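PDB 1MA1: superoxide dismutase [Fe] from Methanothermobacter thermautotrophicus, which destroys toxic superoxide anion radicals, catalysing with one bound iron per subunit their conversion to hydrogen peroxide and oxygen. Local coordinates for residues 77-82 and 160-165; 147-150 and 155-158. All coordinates share one frame; numbering follows the deposited sequence.

Contact 1: residues 77-82 and 160-165; sequences GYVLHL and FRILLV. With FE (Fe (III) ion), chain G.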
ATOM      1  N   GLY A  77       6.944  -5.752 -12.269  1.00 12.57           N
ATOM      2  CA  GLY A  77       6.231  -6.291 -13.406  1.00 13.60           C
ATOM      3  C   GLY A  77       7.110  -7.083 -14.353  1.00 15.29           C
ATOM      4  O   GLY A  77       6.800  -8.231 -14.678  1.00 16.64           O
ATOM      5  N   TYR A  78       8.207  -6.479 -14.800  1.00 14.91           N
ATOM      6  CA  TYR A  78       9.113  -7.154 -15.712  1.00 16.28           C
ATOM      7  C   TYR A  78       9.660  -8.462 -15.130  1.00 17.68           C
ATOM      8  O   TYR A  78       9.641  -9.498 -15.799  1.00 17.88           O
ATOM      9  CB  TYR A  78      10.288  -6.252 -16.056  1.00 18.43           C
ATOM     10  CG  TYR A  78      11.366  -6.963 -16.842  1.00 18.54           C
ATOM     11  CD1 TYR A  78      11.284  -7.078 -18.223  1.00 18.42           C
ATOM     12  CD2 TYR A  78      12.453  -7.549 -16.191  1.00 19.80           C
ATOM     13  CE1 TYR A  78      12.252  -7.751 -18.941  1.00 21.51           C
ATOM     14  CE2 TYR A  78      13.421  -8.226 -16.898  1.00 20.60           C
ATOM     15  CZ  TYR A  78      13.317  -8.327 -18.271  1.00 21.93           C
ATOM     16  OH  TYR A  78      14.283  -9.017 -18.962  1.00 27.87           O
ATOM     17  N   VAL A  79      10.174  -8.393 -13.903  1.00 17.91           N
ATOM     18  CA  VAL A  79      10.818  -9.542 -13.271  1.00 18.56           C
ATOM     19  C   VAL A  79       9.846 -10.691 -13.017  1.00 17.04           C
ATOM     20  O   VAL A  79      10.156 -11.831 -13.327  1.00 17.89           O
ATOM     21  CB  VAL A  79      11.471  -9.163 -11.915  1.00 20.07           C
ATOM     22  CG1 VAL A  79      12.016 -10.401 -11.253  1.00 20.32           C
ATOM     23  CG2 VAL A  79      12.596  -8.175 -12.123  1.00 21.47           C
ATOM     24  N   LEU A  80       8.678 -10.395 -12.463  1.00 15.37           N
ATOM     25  CA  LEU A  80       7.692 -11.440 -12.172  1.00 16.23           C
ATOM     26  C   LEU A  80       7.142 -12.148 -13.418  1.00 17.06           C
ATOM     27  O   LEU A  80       6.960 -13.376 -13.400  1.00 14.56           O
ATOM     28  CB  LEU A  80       6.519 -10.865 -11.355  1.00 12.51           C
ATOM     29  CG  LEU A  80       6.861 -10.498  -9.911  1.00  9.99           C
ATOM     30  CD1 LEU A  80       5.741  -9.768  -9.233  1.00 10.35           C
ATOM     31  CD2 LEU A  80       7.180 -11.764  -9.169  1.00 10.35           C
ATOM     32  N   HIS A  81       6.875 -11.390 -14.493  1.00 17.51           N
ATOM     33  CA  HIS A  81       6.402 -12.022 -15.726  1.00 17.74           C
ATOM     34  C   HIS A  81       7.526 -12.901 -16.270  1.00 17.65           C
ATOM     35  O   HIS A  81       7.277 -13.994 -16.770  1.00 17.61           O
ATOM     36  CB  HIS A  81       5.936 -10.989 -16.781  1.00 14.83           C
ATOM     37  CG  HIS A  81       4.569 -10.416 -16.518  1.00 17.19           C
ATOM     38  ND1 HIS A  81       4.362  -9.377 -15.640  1.00 17.00           N
ATOM     39  CD2 HIS A  81       3.344 -10.706 -17.040  1.00 16.53           C
ATOM     40  CE1 HIS A  81       3.079  -9.043 -15.637  1.00 16.07           C
ATOM     41  NE2 HIS A  81       2.435  -9.833 -16.479  1.00 18.58           N
ATOM     42  N   LEU A  82       8.764 -12.454 -16.129  1.00 19.28           N
ATOM     43  CA  LEU A  82       9.891 -13.255 -16.589  1.00 20.47           C
ATOM     44  C   LEU A  82       9.937 -14.645 -15.945  1.00 21.40           C
ATOM     45  O   LEU A  82      10.071 -15.643 -16.647  1.00 22.06           O
ATOM     46  CB  LEU A  82      11.212 -12.550 -16.308  1.00 22.49           C
ATOM     47  CG  LEU A  82      12.485 -13.260 -16.799  1.00 23.88           C
ATOM     48  CD1 LEU A  82      12.442 -13.359 -18.325  1.00 23.37           C
ATOM     49  CD2 LEU A  82      13.734 -12.471 -16.370  1.00 21.51           C
ATOM     50  N   PHE A 160      14.638 -11.707  -0.763  1.00 15.49           N
ATOM     51  CA  PHE A 160      14.250 -13.095  -0.998  1.00 16.80           C
ATOM     52  C   PHE A 160      14.065 -13.412  -2.471  1.00 16.32           C
ATOM     53  O   PHE A 160      13.568 -12.585  -3.225  1.00 15.58           O
ATOM     54  CB  PHE A 160      12.959 -13.420  -0.241  1.00 17.58           C
ATOM     55  CG  PHE A 160      13.174 -13.745   1.212  1.00 17.64           C
ATOM     56  CD1 PHE A 160      13.968 -12.945   2.007  1.00 16.39           C
ATOM     57  CD2 PHE A 160      12.570 -14.855   1.781  1.00 16.79           C
ATOM     58  CE1 PHE A 160      14.156 -13.256   3.345  1.00 18.52           C
ATOM     59  CE2 PHE A 160      12.756 -15.157   3.110  1.00 16.11           C
ATOM     60  CZ  PHE A 160      13.551 -14.357   3.889  1.00 18.22           C
ATOM     61  N   ARG A 161      14.459 -14.616  -2.874  1.00 18.02           N
ATOM     62  CA  ARG A 161      14.579 -14.956  -4.291  1.00 20.59           C
ATOM     63  C   ARG A 161      13.402 -15.776  -4.783  1.00 20.96           C
ATOM     64  O   ARG A 161      12.741 -16.455  -3.996  1.00 21.34           O
ATOM     65  CB  ARG A 161      15.868 -15.730  -4.545  1.00 22.27           C
ATOM     66  CG  ARG A 161      17.085 -15.087  -3.902  1.00 26.79           C
ATOM     67  CD  ARG A 161      18.235 -14.970  -4.876  1.00 28.73           C
ATOM     68  NE  ARG A 161      18.170 -13.694  -5.577  1.00 29.46           N
ATOM     69  CZ  ARG A 161      18.798 -13.424  -6.719  1.00 29.97           C
ATOM     70  NH1 ARG A 161      19.545 -14.352  -7.305  1.00 29.28           N
ATOM     71  NH2 ARG A 161      18.670 -12.223  -7.279  1.00 28.99           N
ATOM     72  N   ILE A 162      13.130 -15.711  -6.084  1.00 20.09           N
ATOM     73  CA  ILE A 162      11.904 -16.309  -6.615  1.00 20.10           C
ATOM     74  C   ILE A 162      12.102 -17.775  -7.006  1.00 19.22           C
ATOM     75  O   ILE A 162      13.043 -18.122  -7.717  1.00 19.87           O
ATOM     76  CB  ILE A 162      11.383 -15.533  -7.851  1.00 20.69           C
ATOM     77  CG1 ILE A 162      11.094 -14.079  -7.491  1.00 20.04           C
ATOM     78  CG2 ILE A 162      10.106 -16.178  -8.366  1.00 19.65           C
ATOM     79  CD1 ILE A 162      10.686 -13.247  -8.684  1.00 18.89           C
ATOM     80  N   LEU A 163      11.200 -18.629  -6.545  1.00 17.99           N
ATOM     81  CA  LEU A 163      11.191 -20.026  -6.965  1.00 17.98           C
ATOM     82  C   LEU A 163      10.044 -20.336  -7.925  1.00 18.52           C
ATOM     83  O   LEU A 163      10.248 -20.929  -8.989  1.00 18.18           O
ATOM     84  CB  LEU A 163      11.090 -20.937  -5.743  1.00 15.87           C
ATOM     85  CG  LEU A 163      12.276 -20.865  -4.795  1.00 14.56           C
ATOM     86  CD1 LEU A 163      12.074 -21.792  -3.619  1.00 13.11           C
ATOM     87  CD2 LEU A 163      13.535 -21.215  -5.576  1.00 13.78           C
ATOM     88  N   LEU A 164       8.839 -19.932  -7.532  1.00 17.76           N
ATOM     89  CA  LEU A 164       7.618 -20.252  -8.261  1.00 17.06           C
ATOM     90  C   LEU A 164       6.730 -19.017  -8.237  1.00 17.17           C
ATOM     91  O   LEU A 164       6.638 -18.334  -7.212  1.00 18.14           O
ATOM     92  CB  LEU A 164       6.874 -21.390  -7.564  1.00 17.10           C
ATOM     93  CG  LEU A 164       6.017 -22.348  -8.390  1.00 17.93           C
ATOM     94  CD1 LEU A 164       4.866 -22.803  -7.504  1.00 17.12           C
ATOM     95  CD2 LEU A 164       5.492 -21.696  -9.642  1.00 14.96           C
ATOM     96  N   VAL A 165       6.052 -18.743  -9.344  1.00 14.89           N
ATOM     97  CA  VAL A 165       5.286 -17.520  -9.467  1.00 14.83           C
ATOM     98  C   VAL A 165       3.971 -17.788 -10.201  1.00 17.58           C
ATOM     99  O   VAL A 165       3.939 -18.507 -11.199  1.00 21.35           O
ATOM    100  CB  VAL A 165       6.139 -16.450 -10.222  1.00 15.96           C
ATOM    101  CG1 VAL A 165       5.296 -15.673 -11.188  1.00 11.24           C
ATOM    102  CG2 VAL A 165       6.781 -15.498  -9.225  1.00 13.99           C
TER
HETATM  103 FE    FE G 206       0.408 -10.126 -15.875  0.50 43.26          FE
HETATM  104  O   HOH W   1       0.673  -8.883 -14.442  0.50  2.39           O
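Leu80 meets Ile162 and Val165 in a buried apolar contact that joins helix 64-86, in the alpha-hairpin part of the chain, to residues 160-165, which lead into strand 164-167 of the C-terminal domain. One branch does most of the work: Leu80 CD2 is 3.8 Å from Ile162 CD1 and also 3.8 Å from Val165 CG2, and the leucine side chain runs at about a right angle to each partner. Its CG lies anti to the carbonyl carbon (chi1 -71°), beside the backbone N, and with chi2 at 172° this lets CD2 reach both residues. Val165 turns its other methyl, CG1, to the backbone O of Leu80 at 3.6 Å, while Val79 CG1 adds a looser touch 4.1 Å from Ile162 CD1.

His81, one residue on from Leu80, starts away from residues 160-165, and its ring reaches the iron. His81 NE2 binds the iron at 2.1 Å, and ND1 donates to Gly77 O (2.9 Å, 157°), a bond nearly in the ring plane that helps fix the ring's rotation. His33, Asp167, His171 and a water complete the metal's ligands.

Phe160 of the second subunit packs on Val79, and Trp132 of strand 131-138 packs against both Leu80 and Val165.

Contact 2: residues 147-150 and 155-158; sequences MQVE and NVIP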
ATOM      1  N   MET A 147       4.802 -15.782  -0.397  1.00 16.37           N
ATOM      2  CA  MET A 147       4.323 -14.408  -0.248  1.00 19.25           C
ATOM      3  C   MET A 147       3.211 -14.039  -1.214  1.00 17.73           C
ATOM      4  O   MET A 147       3.153 -14.542  -2.340  1.00 19.09           O
ATOM      5  CB  MET A 147       5.488 -13.381  -0.334  1.00 18.38           C
ATOM      6  CG  MET A 147       6.696 -13.783  -1.162  1.00 21.53           C
ATOM      7  SD  MET A 147       8.077 -12.559  -1.218  1.00 20.23           S
ATOM      8  CE  MET A 147       8.781 -12.916   0.221  1.00 21.76           C
ATOM      9  N   GLN A 148       2.306 -13.179  -0.760  1.00 15.62           N
ATOM     10  CA  GLN A 148       1.224 -12.718  -1.621  1.00 14.72           C
ATOM     11  C   GLN A 148       1.516 -11.295  -2.027  1.00 13.22           C
ATOM     12  O   GLN A 148       1.372 -10.393  -1.225  1.00 14.21           O
ATOM     13  CB  GLN A 148      -0.108 -12.773  -0.887  1.00 14.54           C
ATOM     14  CG  GLN A 148      -1.280 -12.457  -1.763  1.00 14.73           C
ATOM     15  CD  GLN A 148      -2.534 -12.241  -0.973  1.00 17.07           C
ATOM     16  OE1 GLN A 148      -2.704 -11.198  -0.325  1.00 17.00           O
ATOM     17  NE2 GLN A 148      -3.428 -13.231  -1.002  1.00 18.08           N
ATOM     18  N   VAL A 149       1.943 -11.104  -3.270  1.00 11.56           N
ATOM     19  CA  VAL A 149       2.346  -9.799  -3.752  1.00 10.26           C
ATOM     20  C   VAL A 149       1.151  -9.079  -4.349  1.00 11.82           C
ATOM     21  O   VAL A 149       0.501  -9.615  -5.237  1.00 13.42           O
ATOM     22  CB  VAL A 149       3.384  -9.917  -4.842  1.00  7.56           C
ATOM     23  CG1 VAL A 149       3.760  -8.507  -5.329  1.00  7.37           C
ATOM     24  CG2 VAL A 149       4.584 -10.722  -4.319  1.00  2.39           C
ATOM     25  N   GLU A 150       0.860  -7.873  -3.864  1.00 12.47           N
ATOM     26  CA  GLU A 150      -0.108  -7.007  -4.511  1.00 12.92           C
ATOM     27  C   GLU A 150       0.587  -6.169  -5.545  1.00 15.67           C
ATOM     28  O   GLU A 150       1.774  -5.866  -5.388  1.00 19.98           O
ATOM     29  CB  GLU A 150      -0.798  -6.106  -3.496  1.00 10.11           C
ATOM     30  CG  GLU A 150      -1.651  -6.911  -2.540  1.00 15.47           C
ATOM     31  CD  GLU A 150      -2.606  -6.065  -1.729  1.00 16.53           C
ATOM     32  OE1 GLU A 150      -2.332  -4.870  -1.557  1.00 19.15           O
ATOM     33  OE2 GLU A 150      -3.623  -6.601  -1.244  1.00 21.30           O
ATOM     34  N   ASN A 155       3.881  -5.888  -0.336  1.00 14.46           N
ATOM     35  CA  ASN A 155       4.009  -7.040   0.549  1.00 15.15           C
ATOM     36  C   ASN A 155       5.001  -8.053   0.008  1.00 14.55           C
ATOM     37  O   ASN A 155       4.736  -9.254  -0.005  1.00 15.53           O
ATOM     38  CB  ASN A 155       2.650  -7.710   0.762  1.00 15.03           C
ATOM     39  CG  ASN A 155       1.588  -6.735   1.220  1.00 16.26           C
ATOM     40  OD1 ASN A 155       1.834  -5.883   2.086  1.00 15.27           O
ATOM     41  ND2 ASN A 155       0.398  -6.858   0.660  1.00 15.40           N
ATOM     42  N   VAL A 156       6.156  -7.574  -0.427  1.00 13.63           N
ATOM     43  CA  VAL A 156       7.240  -8.491  -0.727  1.00 17.03           C
ATOM     44  C   VAL A 156       8.430  -8.324   0.221  1.00 15.95           C
ATOM     45  O   VAL A 156       8.761  -7.210   0.639  1.00 16.31           O
ATOM     46  CB  VAL A 156       7.676  -8.368  -2.217  1.00 17.86           C
ATOM     47  CG1 VAL A 156       6.895  -7.253  -2.873  1.00 17.75           C
ATOM     48  CG2 VAL A 156       9.212  -8.194  -2.336  1.00 17.92           C
ATOM     49  N   ILE A 157       9.041  -9.446   0.587  1.00 14.26           N
ATOM     50  CA  ILE A 157      10.178  -9.432   1.488  1.00 14.36           C
ATOM     51  C   ILE A 157      11.430  -9.089   0.690  1.00 15.01           C
ATOM     52  O   ILE A 157      11.843  -9.855  -0.177  1.00 15.29           O
ATOM     53  CB  ILE A 157      10.369 -10.794   2.136  1.00 14.13           C
ATOM     54  CG1 ILE A 157       9.066 -11.214   2.836  1.00 16.16           C
ATOM     55  CG2 ILE A 157      11.521 -10.741   3.121  1.00 15.09           C
ATOM     56  CD1 ILE A 157       9.099 -12.641   3.383  1.00 18.10           C
ATOM     57  N   PRO A 158      12.040  -7.920   0.951  1.00 14.34           N
ATOM     58  CA  PRO A 158      13.249  -7.610   0.201  1.00 15.21           C
ATOM     59  C   PRO A 158      14.302  -8.696   0.346  1.00 15.17           C
ATOM     60  O   PRO A 158      14.432  -9.301   1.413  1.00 16.60           O
ATOM     61  CB  PRO A 158      13.688  -6.259   0.771  1.00 15.08           C
ATOM     62  CG  PRO A 158      12.985  -6.175   2.088  1.00 17.50           C
ATOM     63  CD  PRO A 158      11.667  -6.807   1.833  1.00 14.77           C
TER
HETATM   64  O   HOH W   2      -0.548  -9.077  -0.538  1.00 12.80           O
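Met147 reaches from its strand to the backbone and side chain of Val156, Met147 SD lying 4.2 Å from Val156 CA and 4.3 Å from Val156 CB. The chain is extended about CB-CG (chi2 -179°) and turns about CG-SD (chi3 81°), carrying the terminal methyl to Ile157; the separation modelled there is too short to be trusted, so it supports no more than general proximity. Shortened to an alanine here, the side chain would lose its sulfur, which is likely to open a gap beside CA and CB of Val156. Val149 meets the same loop more lightly, its CG1 being 4.2 Å from Val156 CG1, with the two side chains crossing at a slant.

Strand 143-150 is an outermost strand, within this chain, of the antiparallel sheet of the C-terminal domain of iron/manganese superoxide dismutases. Here the loop that follows it folds back with no direct hydrogen bond to its end, while Val156 makes backbone hydrogen bonds to the second subunit.

Asn155 spans the other end of the contact. Its CB lies 3.6 Å from Gln148 O, and its ND2 passes 3.8 Å from Glu150 CG, with the amide and carboxylate planes 53° apart. That amide instead donates to a water 2.7 Å from Asn155 ND2, and the water gives a hydrogen to Gln148 OE1 at 3.0 Å. Gln148 NE2, for its part, is hydrogen-bonded to Ala123 O, whereas the carboxylate of Glu150 forms salt bridges with Lys151 of the third subunit and Lys69 of the second.

In the fold
From the N terminus the chain passes through helix 27-57 before helix 64-86, where residues 77-82 supply one side of contact 1. Another 77 residues follow, including strands 131-138 and 143-150, before residues 160-165 return to that helix and close the long loop. Contact 2 lies wholly within this excursion: residues 147-150 end strand 143-150, and after only four residues 155-158 fold back on them. The loops therefore nest and do not cross. Contact 1 ties the alpha-hairpin region to the C-terminal domain, whereas contact 2 stays within the latter. Their centres are 11 Å apart, Phe160 and Met147 touch between them, and both adjoin the second subunit.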